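Local coordinates for protein malyl-CoA lyase/beta-methylmalyl-CoA lyase (Methylobacterium extorquens, PDB 5UGR) that belongs to the HpcH/HpaI aldolase/citrate lyase family, folds as a TIM barrel and binds a magnesium ion, at residues D167-S171 and T172-S176; N78-T82 and H83-R87; A32-A36 and D37-L41; P105-V109 and P110-Y114; K57-I60 and Q61-D65. All coordinates share one frame; numbering follows the deposited sequence.

Contact 1 (D167-S171 and T172-S176); sequences DYAAS and TRARS. With MG (magnesium ion), chain B.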
loop_
_atom_site.group_PDB
_atom_site.type_symbol
_atom_site.label_atom_id
_atom_site.label_comp_id
_atom_site.label_asym_id
_atom_site.label_seq_id
_atom_site.Cartn_x
_atom_site.Cartn_y
_atom_site.Cartn_z
ATOM N N ASP A 167 12.617 12.965 24.033
ATOM C CA ASP A 167 11.453 13.417 23.254
ATOM C C ASP A 167 10.494 12.277 22.928
ATOM O O ASP A 167 9.258 12.464 22.909
ATOM C CB ASP A 167 11.828 14.338 22.092
ATOM C CG ASP A 167 12.212 15.746 22.581
ATOM O OD1 ASP A 167 11.824 16.119 23.698
ATOM O OD2 ASP A 167 12.819 16.491 21.798
ATOM N N TYR A 168 11.054 11.076 22.742
ATOM C CA TYR A 168 10.203 9.917 22.565
ATOM C C TYR A 168 9.384 9.633 23.828
ATOM O O TYR A 168 8.168 9.363 23.751
ATOM C CB TYR A 168 11.030 8.692 22.174
ATOM C CG TYR A 168 10.270 7.415 22.087
ATOM C CD1 TYR A 168 9.559 7.097 20.959
ATOM C CD2 TYR A 168 10.268 6.521 23.137
ATOM C CE1 TYR A 168 8.874 5.902 20.854
ATOM C CE2 TYR A 168 9.561 5.308 23.059
ATOM C CZ TYR A 168 8.866 5.013 21.916
ATOM O OH TYR A 168 8.191 3.824 21.786
ATOM N N ALA A 169 10.045 9.692 24.980
ATOM C CA ALA A 169 9.335 9.535 26.255
ATOM C C ALA A 169 8.205 10.546 26.377
ATOM O O ALA A 169 7.109 10.217 26.777
ATOM C CB ALA A 169 10.340 9.651 27.393
ATOM N N ALA A 170 8.493 11.811 26.025
ATOM C CA ALA A 170 7.450 12.835 26.124
ATOM C C ALA A 170 6.257 12.525 25.216
ATOM O O ALA A 170 5.100 12.649 25.590
ATOM C CB ALA A 170 8.024 14.207 25.822
ATOM N N SER A 171 6.560 12.082 24.005
ATOM C CA SER A 171 5.548 11.768 23.006
ATOM C C SER A 171 4.674 10.582 23.441
ATOM O O SER A 171 3.479 10.535 23.145
ATOM C CB SER A 171 6.218 11.455 21.642
ATOM O OG SER A 171 5.277 11.182 20.639
ATOM N N THR A 172 5.291 9.608 24.102
ATOM C CA THR A 172 4.551 8.416 24.535
ATOM C C THR A 172 3.893 8.592 25.913
ATOM O O THR A 172 3.112 7.739 26.368
ATOM C CB THR A 172 5.423 7.141 24.532
ATOM O OG1 THR A 172 6.605 7.329 25.313
ATOM C CG2 THR A 172 5.783 6.687 23.097
ATOM N N ARG A 173 4.179 9.716 26.568
ATOM C CA ARG A 173 3.760 10.037 27.971
ATOM C C ARG A 173 4.420 9.066 28.981
ATOM O O ARG A 173 3.885 8.831 30.089
ATOM C CB ARG A 173 2.215 10.134 28.119
ATOM C CG ARG A 173 1.731 11.368 28.836
ATOM C CD ARG A 173 0.226 11.449 29.086
ATOM N NE ARG A 173 -0.355 10.834 30.355
ATOM C CZ ARG A 173 -1.632 10.419 30.502
ATOM N NH1 ARG A 173 -2.489 10.451 29.466
ATOM N NH2 ARG A 173 -2.069 9.905 31.680
ATOM N N ALA A 174 5.592 8.507 28.641
ATOM C CA ALA A 174 6.353 7.722 29.541
ATOM C C ALA A 174 6.678 8.533 30.763
ATOM O O ALA A 174 6.916 9.780 30.688
ATOM C CB ALA A 174 7.602 7.196 28.873
ATOM N N ARG A 175 6.750 7.835 31.910
ATOM C CA ARG A 175 7.040 8.542 33.170
ATOM C C ARG A 175 8.534 8.689 33.191
ATOM O O ARG A 175 9.262 7.718 33.324
ATOM C CB ARG A 175 6.457 7.795 34.355
ATOM C CG ARG A 175 4.922 7.845 34.344
ATOM C CD ARG A 175 4.296 7.069 35.475
ATOM N NE ARG A 175 2.930 7.520 35.647
ATOM C CZ ARG A 175 2.104 7.104 36.602
ATOM N NH1 ARG A 175 2.442 6.088 37.453
ATOM N NH2 ARG A 175 0.922 7.704 36.688
ATOM N N SER A 176 9.000 9.913 32.947
ATOM C CA SER A 176 10.422 10.171 32.761
ATOM C C SER A 176 10.574 11.651 33.067
ATOM O O SER A 176 9.850 12.485 32.451
ATOM C CB SER A 176 10.874 9.848 31.318
ATOM O OG SER A 176 12.252 10.171 31.078
HETATM MG MG MG B . 13.978 16.726 20.168
HETATM O O HOH W 1 15.541 15.591 20.916
HETATM O O HOH W 2 12.490 18.050 19.430
HETATM O O HOH W 3 15.078 17.108 18.473
#
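A169 and A170 are joined to R173 and A174 by a Schellman motif, which ends helix 165-172. R173 has a positive phi of 65° and turns the chain back over the last turn. A174 N then bonds to A169 O at 2.9 Å. R173 N bonds to A170 O at 3.2 Å, with the donor above the carbonyl plane rather than on a lone pair. Before the turn, T172 N keeps a normal helical bond of 2.9 Å to Y168 O.

The hydroxyl of T172 adds a polar contact. With chi1 at 55°, OG1 is tucked between its own backbone N and carbonyl carbon. It lies 3.0 Å from Y168 O, and A169 O is also within reach of its one proton.

The same torsion turns CG2 of T172 to the aromatic side. It makes a CH-pi contact 4.0 Å from the centroid of the Y168 ring, over one face and offset toward the rim. F163 meets this ring edge-to-face. A169 CB packs on A174 CB at 4.0 Å and also touches S176 CB.

Charged groups reach the second subunit. R173 forms a salt bridge with E251 of the second subunit, and D167 OD1 forms one with R301 of that subunit. D45, E140 and three waters complete the metal site, where D167 OD2 binds the magnesium ion at 2.0 Å.

Contact 2 (N78-T82 and H83-R87); sequences NGLDT and HYMYR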
loop_
_atom_site.group_PDB
_atom_site.type_symbol
_atom_site.label_atom_id
_atom_site.label_comp_id
_atom_site.label_asym_id
_atom_site.label_seq_id
_atom_site.Cartn_x
_atom_site.Cartn_y
_atom_site.Cartn_z
ATOM N N ASN A 78 15.590 23.254 12.551
ATOM C CA ASN A 78 14.318 23.337 13.243
ATOM C C ASN A 78 13.282 22.383 12.653
ATOM O O ASN A 78 13.433 21.862 11.520
ATOM C CB ASN A 78 13.850 24.794 13.287
ATOM C CG ASN A 78 14.522 25.532 14.414
ATOM O OD1 ASN A 78 14.147 25.375 15.610
ATOM N ND2 ASN A 78 15.584 26.273 14.081
ATOM N N GLY A 79 12.226 22.182 13.411
ATOM C CA GLY A 79 11.160 21.260 12.987
ATOM C C GLY A 79 10.405 21.741 11.751
ATOM O O GLY A 79 10.298 22.943 11.469
ATOM N N LEU A 80 9.943 20.787 10.956
ATOM C CA LEU A 80 9.208 21.095 9.726
ATOM C C LEU A 80 7.912 21.845 10.000
ATOM O O LEU A 80 7.336 22.445 9.097
ATOM C CB LEU A 80 8.924 19.827 8.892
ATOM C CG LEU A 80 10.085 19.366 7.966
ATOM C CD1 LEU A 80 11.257 18.851 8.802
ATOM C CD2 LEU A 80 9.591 18.260 7.028
ATOM N N ASP A 81 7.435 21.704 11.230
ATOM C CA ASP A 81 6.234 22.375 11.723
ATOM C C ASP A 81 6.481 23.808 12.173
ATOM O O ASP A 81 5.527 24.447 12.670
ATOM C CB ASP A 81 5.609 21.578 12.906
ATOM C CG ASP A 81 6.581 21.371 14.067
ATOM O OD1 ASP A 81 7.806 21.156 13.831
ATOM O OD2 ASP A 81 6.162 21.428 15.240
ATOM N N THR A 82 7.688 24.294 12.006
ATOM C CA THR A 82 8.095 25.611 12.490
ATOM C C THR A 82 8.646 26.487 11.370
ATOM O O THR A 82 9.285 26.023 10.450
ATOM C CB THR A 82 9.097 25.539 13.679
ATOM O OG1 THR A 82 10.414 25.158 13.249
ATOM C CG2 THR A 82 8.627 24.590 14.721
ATOM N N HIS A 83 8.524 27.801 11.563
ATOM C CA HIS A 83 8.864 28.724 10.452
ATOM C C HIS A 83 10.372 28.914 10.267
ATOM O O HIS A 83 10.818 29.366 9.237
ATOM C CB HIS A 83 8.173 30.091 10.611
ATOM C CG HIS A 83 8.647 30.910 11.770
ATOM N ND1 HIS A 83 9.677 31.827 11.670
ATOM C CD2 HIS A 83 8.221 30.966 13.043
ATOM C CE1 HIS A 83 9.828 32.437 12.839
ATOM N NE2 HIS A 83 8.967 31.929 13.689
ATOM N N TYR A 84 11.164 28.552 11.292
ATOM C CA TYR A 84 12.598 28.768 11.270
ATOM C C TYR A 84 13.325 27.898 10.227
ATOM O O TYR A 84 14.384 28.247 9.752
ATOM C CB TYR A 84 13.214 28.440 12.620
ATOM C CG TYR A 84 12.569 29.161 13.765
ATOM C CD1 TYR A 84 12.870 30.524 14.023
ATOM C CD2 TYR A 84 11.609 28.511 14.555
ATOM C CE1 TYR A 84 12.224 31.163 15.078
ATOM C CE2 TYR A 84 10.984 29.173 15.594
ATOM C CZ TYR A 84 11.299 30.480 15.844
ATOM O OH TYR A 84 10.608 31.092 16.875
ATOM N N MET A 85 12.732 26.726 9.948
ATOM C CA MET A 85 13.490 25.692 9.263
ATOM C C MET A 85 13.991 26.102 7.861
ATOM O O MET A 85 15.142 25.823 7.491
ATOM C CB MET A 85 12.639 24.417 9.159
ATOM C CG MET A 85 13.443 23.259 8.661
ATOM S SD MET A 85 12.546 22.175 7.532
ATOM C CE MET A 85 12.712 23.155 6.028
ATOM N N TYR A 86 13.116 26.708 7.059
ATOM C CA TYR A 86 13.548 26.944 5.668
ATOM C C TYR A 86 14.761 27.889 5.609
ATOM O O TYR A 86 15.631 27.703 4.779
ATOM C CB TYR A 86 12.428 27.427 4.744
ATOM C CG TYR A 86 11.974 28.865 4.916
ATOM C CD1 TYR A 86 11.078 29.223 5.914
ATOM C CD2 TYR A 86 12.424 29.849 4.050
ATOM C CE1 TYR A 86 10.618 30.499 6.050
ATOM C CE2 TYR A 86 11.975 31.147 4.185
ATOM C CZ TYR A 86 11.079 31.474 5.193
ATOM O OH TYR A 86 10.580 32.779 5.279
ATOM N N ARG A 87 14.818 28.844 6.520
ATOM C CA ARG A 87 15.982 29.708 6.570
ATOM C C ARG A 87 17.248 29.038 7.122
ATOM O O ARG A 87 18.342 29.310 6.658
ATOM C CB ARG A 87 15.611 30.997 7.285
ATOM C CG ARG A 87 15.171 31.988 6.217
ATOM C CD ARG A 87 16.265 33.050 5.969
ATOM N NE ARG A 87 15.875 33.953 6.987
ATOM C CZ ARG A 87 16.640 34.768 7.656
ATOM N NH1 ARG A 87 16.022 35.440 8.569
ATOM N NH2 ARG A 87 17.945 34.907 7.398
#
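N78 and Y84 both hold CG anti to the carbonyl carbon, N78 with chi1 -82°, and this brings the N78 amide up to the CB methylene of Y84, at the root of the ring. N78 ND2 comes 3.5 Å from Y84 CB, and the amide and ring planes are 42° apart. M85 has CG anti to the backbone N, chi1 -171°. This lays M85 CG 3.2 Å from N78 O, a buried oxygen with no polar partner in the model. Further bends at chi2 and chi3 of M85 carry SD to the branch of L80, 3.8 Å from CG and close to CD1 as well.

The segments cover the loop after strand 72-76 of the TIM barrel and the first turn of helix 85-95. Two type I beta turns follow each other here, G79 to T82 and T82 to M85. In the first, G79 O is gripped twice, by T82 N at 3.0 Å and by T82 OG1 at 2.8 Å. That hydroxyl also sits at the edge of the Y84 ring, 3.8 Å from CD2. H83 NE2 lies over one face of the same ring, displaced toward the rim. The N78 amide is fixed from outside: ND2 bonds to D88 and to L43 O, and OD1 accepts from K52 NZ.

Contact 3 (A32-A36 and D37-L41); sequences AASKA and DVIFL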
loop_
_atom_site.group_PDB
_atom_site.type_symbol
_atom_site.label_atom_id
_atom_site.label_comp_id
_atom_site.label_asym_id
_atom_site.label_seq_id
_atom_site.Cartn_x
_atom_site.Cartn_y
_atom_site.Cartn_z
ATOM N N ALA A 32 35.361 22.152 18.519
ATOM C CA ALA A 32 36.092 21.854 17.305
ATOM C C ALA A 32 37.365 21.077 17.578
ATOM O O ALA A 32 37.806 20.320 16.705
ATOM C CB ALA A 32 36.428 23.132 16.543
ATOM N N ALA A 33 37.915 21.209 18.785
ATOM C CA ALA A 33 39.117 20.479 19.171
ATOM C C ALA A 33 38.828 19.160 19.910
ATOM O O ALA A 33 39.764 18.505 20.379
ATOM C CB ALA A 33 39.978 21.378 20.056
ATOM N N SER A 34 37.551 18.790 20.029
ATOM C CA SER A 34 37.172 17.604 20.784
ATOM C C SER A 34 37.474 16.340 19.985
ATOM O O SER A 34 37.831 16.362 18.810
ATOM C CB SER A 34 35.707 17.629 21.168
ATOM O OG SER A 34 34.905 17.314 20.055
ATOM N N LYS A 35 37.305 15.235 20.700
ATOM C CA LYS A 35 37.462 13.894 20.159
ATOM C C LYS A 35 36.180 13.250 19.622
ATOM O O LYS A 35 36.162 12.062 19.285
ATOM C CB LYS A 35 38.135 12.998 21.188
ATOM C CG LYS A 35 39.578 13.416 21.517
ATOM C CD LYS A 35 40.144 12.513 22.577
ATOM C CE LYS A 35 41.514 13.047 23.000
ATOM N NZ LYS A 35 42.122 12.097 23.979
ATOM N N ALA A 36 35.135 14.031 19.458
ATOM C CA ALA A 36 33.878 13.495 18.893
ATOM C C ALA A 36 34.080 13.131 17.450
ATOM O O ALA A 36 34.765 13.834 16.699
ATOM C CB ALA A 36 32.799 14.536 18.980
ATOM N N ASP A 37 33.421 12.047 17.032
ATOM C CA ASP A 37 33.435 11.646 15.609
ATOM C C ASP A 37 32.549 12.532 14.764
ATOM O O ASP A 37 32.852 12.832 13.607
ATOM C CB ASP A 37 32.982 10.211 15.452
ATOM C CG ASP A 37 33.958 9.158 16.053
ATOM O OD1 ASP A 37 35.167 9.463 16.190
ATOM O OD2 ASP A 37 33.502 8.005 16.282
ATOM N N VAL A 38 31.378 12.829 15.317
ATOM C CA VAL A 38 30.331 13.574 14.625
ATOM C C VAL A 38 29.919 14.703 15.563
ATOM O O VAL A 38 29.787 14.481 16.759
ATOM C CB VAL A 38 29.079 12.654 14.383
ATOM C CG1 VAL A 38 27.946 13.417 13.731
ATOM C CG2 VAL A 38 29.435 11.434 13.532
ATOM N N ILE A 39 29.721 15.897 15.019
ATOM C CA ILE A 39 29.194 17.016 15.793
ATOM C C ILE A 39 27.978 17.564 15.089
ATOM O O ILE A 39 28.022 17.777 13.870
ATOM C CB ILE A 39 30.246 18.180 15.962
ATOM C CG1 ILE A 39 31.397 17.672 16.837
ATOM C CG2 ILE A 39 29.564 19.416 16.596
ATOM C CD1 ILE A 39 32.522 18.686 17.039
ATOM N N PHE A 40 26.897 17.799 15.838
ATOM C CA PHE A 40 25.837 18.622 15.291
ATOM C C PHE A 40 25.741 19.933 16.010
ATOM O O PHE A 40 25.794 19.993 17.239
ATOM C CB PHE A 40 24.457 17.906 15.169
ATOM C CG PHE A 40 23.691 17.684 16.442
ATOM C CD1 PHE A 40 22.922 18.676 17.014
ATOM C CD2 PHE A 40 23.582 16.398 16.965
ATOM C CE1 PHE A 40 22.135 18.409 18.122
ATOM C CE2 PHE A 40 22.792 16.117 18.048
ATOM C CZ PHE A 40 22.042 17.153 18.630
ATOM N N LEU A 41 25.678 20.983 15.185
ATOM C CA LEU A 41 25.451 22.328 15.640
ATOM C C LEU A 41 23.961 22.591 15.653
ATOM O O LEU A 41 23.296 22.489 14.585
ATOM C CB LEU A 41 26.219 23.312 14.759
ATOM C CG LEU A 41 27.722 23.011 14.569
ATOM C CD1 LEU A 41 28.372 24.095 13.695
ATOM C CD2 LEU A 41 28.446 22.881 15.943
#
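S34 is the first residue of 32-36 to meet 37-41, and its partner is I39. Its chi1 of 76° sets OG between the backbone N and the carbonyl carbon, where it can take the N-H of A36. There OG lies 4.1 Å from I39 CD1, a loose van der Waals contact. The bond from A36 N to this OG is weak but nearly straight, 3.3 Å long, and OG is also bonded to S31 O. K35 comes next. Its CB points away from 37-41, while its carbonyl O accepts from N265 ND2.

A36 carries the main apolar contact. Its methyl CB lies 4.0 Å from I39 CG1 and 3.7 Å from V38 O. I39 has CG1 anti to its carbonyl carbon, chi1 -67°, and the chain runs on extended to CD1. The branch touches A36 with CG1 and S34 with CD1. L18 and V20 of strand 16-21 pack against A36 and I39 respectively.

The chain then enters strand 38-42, the second strand of the TIM barrel. This strand hydrogen-bonds through its backbone to strand 16-21 on one side and to strand 72-76 on the other. D37 stands at the entry and turns its CB away from 32-36. Its carboxylate forms salt bridges with K324 through OD1 and with R15 through OD2.

No hydrogen bond crosses between the two segments. Across the bend the side-chain contacts are van der Waals ones, made by A36 CB and S34 OG with the CG1-CD1 branch of I39. With two cations beside it, the D37 carboxylate is probably kept charged.

Contact 4 (P105-V109 and P110-Y114); sequences PKVGV and PADVY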
loop_
_atom_site.group_PDB
_atom_site.type_symbol
_atom_site.label_atom_id
_atom_site.label_comp_id
_atom_site.label_asym_id
_atom_site.label_seq_id
_atom_site.Cartn_x
_atom_site.Cartn_y
_atom_site.Cartn_z
ATOM N N PRO A 105 14.869 16.800 12.645
ATOM C CA PRO A 105 14.212 16.428 13.893
ATOM C C PRO A 105 12.761 15.966 13.706
ATOM O O PRO A 105 12.101 16.324 12.703
ATOM C CB PRO A 105 14.274 17.737 14.712
ATOM C CG PRO A 105 14.062 18.779 13.638
ATOM C CD PRO A 105 14.855 18.277 12.461
ATOM N N LYS A 106 12.320 15.145 14.674
ATOM C CA LYS A 106 10.893 14.867 14.813
ATOM C C LYS A 106 10.281 14.233 13.587
ATOM O O LYS A 106 9.130 14.443 13.249
ATOM C CB LYS A 106 10.089 16.089 15.250
ATOM C CG LYS A 106 10.654 16.802 16.446
ATOM C CD LYS A 106 9.870 18.013 16.859
ATOM C CE LYS A 106 9.449 18.955 15.727
ATOM N NZ LYS A 106 8.857 20.237 16.280
ATOM N N VAL A 107 11.066 13.434 12.864
ATOM C CA VAL A 107 10.551 12.935 11.567
ATOM C C VAL A 107 9.380 11.963 11.817
ATOM O O VAL A 107 9.449 11.085 12.684
ATOM C CB VAL A 107 11.663 12.239 10.739
ATOM C CG1 VAL A 107 11.128 11.603 9.454
ATOM C CG2 VAL A 107 12.743 13.262 10.407
ATOM N N GLY A 108 8.300 12.172 11.073
ATOM C CA GLY A 108 7.070 11.401 11.274
ATOM C C GLY A 108 6.735 10.471 10.142
ATOM O O GLY A 108 6.225 9.392 10.375
ATOM N N VAL A 109 6.984 10.896 8.915
ATOM C CA VAL A 109 6.625 10.152 7.709
ATOM C C VAL A 109 7.722 10.336 6.646
ATOM O O VAL A 109 8.489 11.310 6.680
ATOM C CB VAL A 109 5.261 10.581 7.125
ATOM C CG1 VAL A 109 4.143 10.338 8.105
ATOM C CG2 VAL A 109 5.247 12.047 6.699
ATOM N N PRO A 110 7.832 9.420 5.682
ATOM C CA PRO A 110 8.868 9.528 4.653
ATOM C C PRO A 110 8.866 10.867 3.886
ATOM O O PRO A 110 9.932 11.392 3.534
ATOM C CB PRO A 110 8.633 8.342 3.750
ATOM C CG PRO A 110 7.666 7.516 4.368
ATOM C CD PRO A 110 7.098 8.153 5.585
ATOM N N ALA A 111 7.679 11.430 3.667
ATOM C CA ALA A 111 7.587 12.675 2.887
ATOM C C ALA A 111 8.253 13.843 3.627
ATOM O O ALA A 111 8.654 14.834 2.967
ATOM C CB ALA A 111 6.140 13.021 2.555
ATOM N N ASP A 112 8.405 13.759 4.963
ATOM C CA ASP A 112 9.168 14.790 5.681
ATOM C C ASP A 112 10.596 14.837 5.129
ATOM O O ASP A 112 11.193 15.922 4.907
ATOM C CB ASP A 112 9.218 14.499 7.200
ATOM C CG ASP A 112 7.880 14.732 7.934
ATOM O OD1 ASP A 112 7.152 15.656 7.537
ATOM O OD2 ASP A 112 7.706 13.976 8.930
ATOM N N VAL A 113 11.172 13.672 4.933
ATOM C CA VAL A 113 12.556 13.566 4.448
ATOM C C VAL A 113 12.645 14.004 2.984
ATOM O O VAL A 113 13.568 14.738 2.599
ATOM C CB VAL A 113 13.119 12.173 4.666
ATOM C CG1 VAL A 113 14.602 12.124 4.257
ATOM C CG2 VAL A 113 12.992 11.742 6.103
ATOM N N TYR A 114 11.684 13.580 2.174
ATOM C CA TYR A 114 11.581 14.004 0.784
ATOM C C TYR A 114 11.625 15.523 0.693
ATOM O O TYR A 114 12.299 16.102 -0.178
ATOM C CB TYR A 114 10.353 13.390 0.134
ATOM C CG TYR A 114 10.177 13.455 -1.347
ATOM C CD1 TYR A 114 9.712 14.607 -1.981
ATOM C CD2 TYR A 114 10.478 12.330 -2.154
ATOM C CE1 TYR A 114 9.425 14.629 -3.356
ATOM C CE2 TYR A 114 10.212 12.353 -3.508
ATOM C CZ TYR A 114 9.676 13.476 -4.122
ATOM O OH TYR A 114 9.419 13.465 -5.470
#
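D112 N bonds back to V109 O at 3.0 Å, and this bond closes the turn by which the loop 105-109 enters helix 110-127. The donor lies above the carbonyl plane, not on a lone pair. V109 is extended and leads directly into P110.

The D112 carboxylate folds back on the loop. Its CG is anti to the carbonyl carbon, chi1 -72°, and OD2 receives two backbone N-H groups. G108 N meets it nearly along the C-O axis at 2.9 Å, with a fairly straight bond. V109 N comes at 3.2 Å from above the carboxylate plane, 48° out of it. Both loop amides are thereby tied to the start of the helix.

Loop 105-109 follows strand 101-104, the fourth strand of the TIM barrel, and 110-114 opens helix 110-127. Here K106 N bonds to E140 OE2, so the loop backbone touches a ligand of the magnesium ion. D112 also reaches across subunits: OD2 to S2 OG of the second subunit, and OD1 to Y114 OH of the third.

V107 supplies the apolar side of the contact. Its CG1 lies 3.8 Å from V113 CG2, and the two side chains cross at about a right angle. V107 CG1 also lies 4.1 Å from D112 CB, the side chains of V107 and D112 sliding past each other in opposite directions. V109 CG2 lies 3.8 Å from D112 OD2 and also touches the methyl of A111.

Contact 5 (K57-I60 and Q61-D65); sequences KNII and QALND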
loop_
_atom_site.group_PDB
_atom_site.type_symbol
_atom_site.label_atom_id
_atom_site.label_comp_id
_atom_site.label_asym_id
_atom_site.label_seq_id
_atom_site.Cartn_x
_atom_site.Cartn_y
_atom_site.Cartn_z
ATOM N N LYS A 57 23.242 32.592 12.404
ATOM C CA LYS A 57 24.437 33.348 12.028
ATOM C C LYS A 57 25.734 32.837 12.672
ATOM O O LYS A 57 26.762 32.713 12.010
ATOM C CB LYS A 57 24.202 34.827 12.383
ATOM C CG LYS A 57 23.114 35.502 11.572
ATOM C CD LYS A 57 22.963 36.945 12.075
ATOM C CE LYS A 57 21.771 37.600 11.412
ATOM N NZ LYS A 57 21.433 38.902 12.044
ATOM N N ASN A 58 25.643 32.488 13.941
ATOM C CA ASN A 58 26.773 31.931 14.686
ATOM C C ASN A 58 27.275 30.671 14.025
ATOM O O ASN A 58 28.507 30.467 13.866
ATOM C CB ASN A 58 26.432 31.624 16.133
ATOM C CG ASN A 58 26.078 32.860 16.969
ATOM O OD1 ASN A 58 26.414 34.015 16.628
ATOM N ND2 ASN A 58 25.440 32.610 18.091
ATOM N N ILE A 59 26.322 29.806 13.625
ATOM C CA ILE A 59 26.734 28.567 12.989
ATOM C C ILE A 59 27.404 28.721 11.615
ATOM O O ILE A 59 28.360 28.043 11.276
ATOM C CB ILE A 59 25.477 27.605 12.920
ATOM C CG1 ILE A 59 25.210 27.076 14.337
ATOM C CG2 ILE A 59 25.721 26.454 11.939
ATOM C CD1 ILE A 59 23.913 26.291 14.510
ATOM N N ILE A 60 26.922 29.678 10.839
ATOM C CA ILE A 60 27.552 29.966 9.579
ATOM C C ILE A 60 29.022 30.375 9.818
ATOM O O ILE A 60 29.946 29.886 9.157
ATOM C CB ILE A 60 26.776 31.062 8.824
ATOM C CG1 ILE A 60 25.455 30.474 8.265
ATOM C CG2 ILE A 60 27.627 31.601 7.684
ATOM C CD1 ILE A 60 24.492 31.488 7.689
ATOM N N GLN A 61 29.215 31.256 10.787
ATOM C CA GLN A 61 30.576 31.735 11.112
ATOM C C GLN A 61 31.428 30.550 11.601
ATOM O O GLN A 61 32.582 30.349 11.136
ATOM C CB GLN A 61 30.518 32.900 12.147
ATOM C CG GLN A 61 31.869 33.159 12.814
ATOM C CD GLN A 61 31.936 34.427 13.624
ATOM O OE1 GLN A 61 32.811 35.221 13.398
ATOM N NE2 GLN A 61 31.027 34.610 14.591
ATOM N N ALA A 62 30.829 29.700 12.482
ATOM C CA ALA A 62 31.599 28.600 13.045
ATOM C C ALA A 62 31.983 27.572 11.951
ATOM O O ALA A 62 33.148 27.116 11.902
ATOM C CB ALA A 62 30.809 27.909 14.153
ATOM N N LEU A 63 31.047 27.225 11.076
ATOM C CA LEU A 63 31.361 26.286 10.028
ATOM C C LEU A 63 32.390 26.795 9.041
ATOM O O LEU A 63 33.196 26.019 8.528
ATOM C CB LEU A 63 30.095 25.857 9.246
ATOM C CG LEU A 63 29.159 24.913 9.985
ATOM C CD1 LEU A 63 27.836 24.887 9.251
ATOM C CD2 LEU A 63 29.775 23.547 10.053
ATOM N N ASN A 64 32.397 28.111 8.813
ATOM C CA ASN A 64 33.331 28.689 7.864
ATOM C C ASN A 64 34.686 29.015 8.414
ATOM O O ASN A 64 35.678 29.016 7.651
ATOM C CB ASN A 64 32.684 29.920 7.282
ATOM C CG ASN A 64 31.628 29.572 6.250
ATOM O OD1 ASN A 64 31.572 28.454 5.727
ATOM N ND2 ASN A 64 30.810 30.520 5.940
ATOM N N ASP A 65 34.750 29.313 9.713
ATOM C CA ASP A 65 36.007 29.841 10.324
ATOM C C ASP A 65 36.829 28.858 11.201
ATOM O O ASP A 65 38.034 29.061 11.381
ATOM C CB ASP A 65 35.680 31.052 11.229
ATOM C CG ASP A 65 35.153 32.222 10.492
ATOM O OD1 ASP A 65 35.175 32.240 9.247
ATOM O OD2 ASP A 65 34.715 33.152 11.219
#
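K57, N58, I59 and I60 each give a backbone oxygen to the N-H four residues on, in Q61, A62, L63 and N64, as in a regular alpha-helix. The shortest of these bonds are A62 N to N58 O and L63 N to I59 O, both 2.8 Å. The second is also nearly straight, at 171°.

In two pairs, side chains one turn apart lie alongside each other. In the first, I59 and L63 point the same way, with I59 CG2 3.8 Å from L63 CD1. A chi1 of -74° puts I59 CG1 anti to the carbonyl carbon and leaves the methyl CG2 anti to the backbone N, on the side of L63. Both residues also pack on L41 of strand 38-42 and on I92 of helix 85-95. They lie on the face of helix 52-65 turned to the barrel, in the beta-alpha-beta unit made with strands 38-42 and 72-76 of the TIM barrel.

In the second pair, I60 and N64 are also side by side. I60 CG2 lies 3.8 Å from N64 ND2, and N64 CB is 3.3 Å from I60 O. The amide ND2 has its hydrogen bond elsewhere, to A95 O.

A62 lies on another side of the helix. Its CB rests 3.5 Å from N58 O and also touches M28 of helix 25-32. N58 faces that helix too, and its amide is bonded to Q54 and to G22 O.

The backbone bonds set the spacing of the two pairs. I59 and L63 add an apolar methyl contact, while the amides of N58 and N64 are bonded outside the two segments.

How the contacts relate
All five contacts belong to one TIM barrel. Contact 1 holds D167 of the magnesium site. Contact 4 reaches the same site indirectly, through K106 N and E140; the centres of contacts 1 and 4 are about 19 Å apart. Contacts 2 and 4, on loops after neighbouring strands, touch directly. D81 OD1 and K106 NZ form a salt bridge of 2.8 Å, and L80 CD2 packs 3.5 Å from D112 O. Contacts 3 and 5 join as strand and following helix, with L41 CB 3.8 Å from I59 CD1. Contact 5 is remote from contact 1, about 34 Å between centres. Contacts 1, 2 and 4 also meet the second subunit.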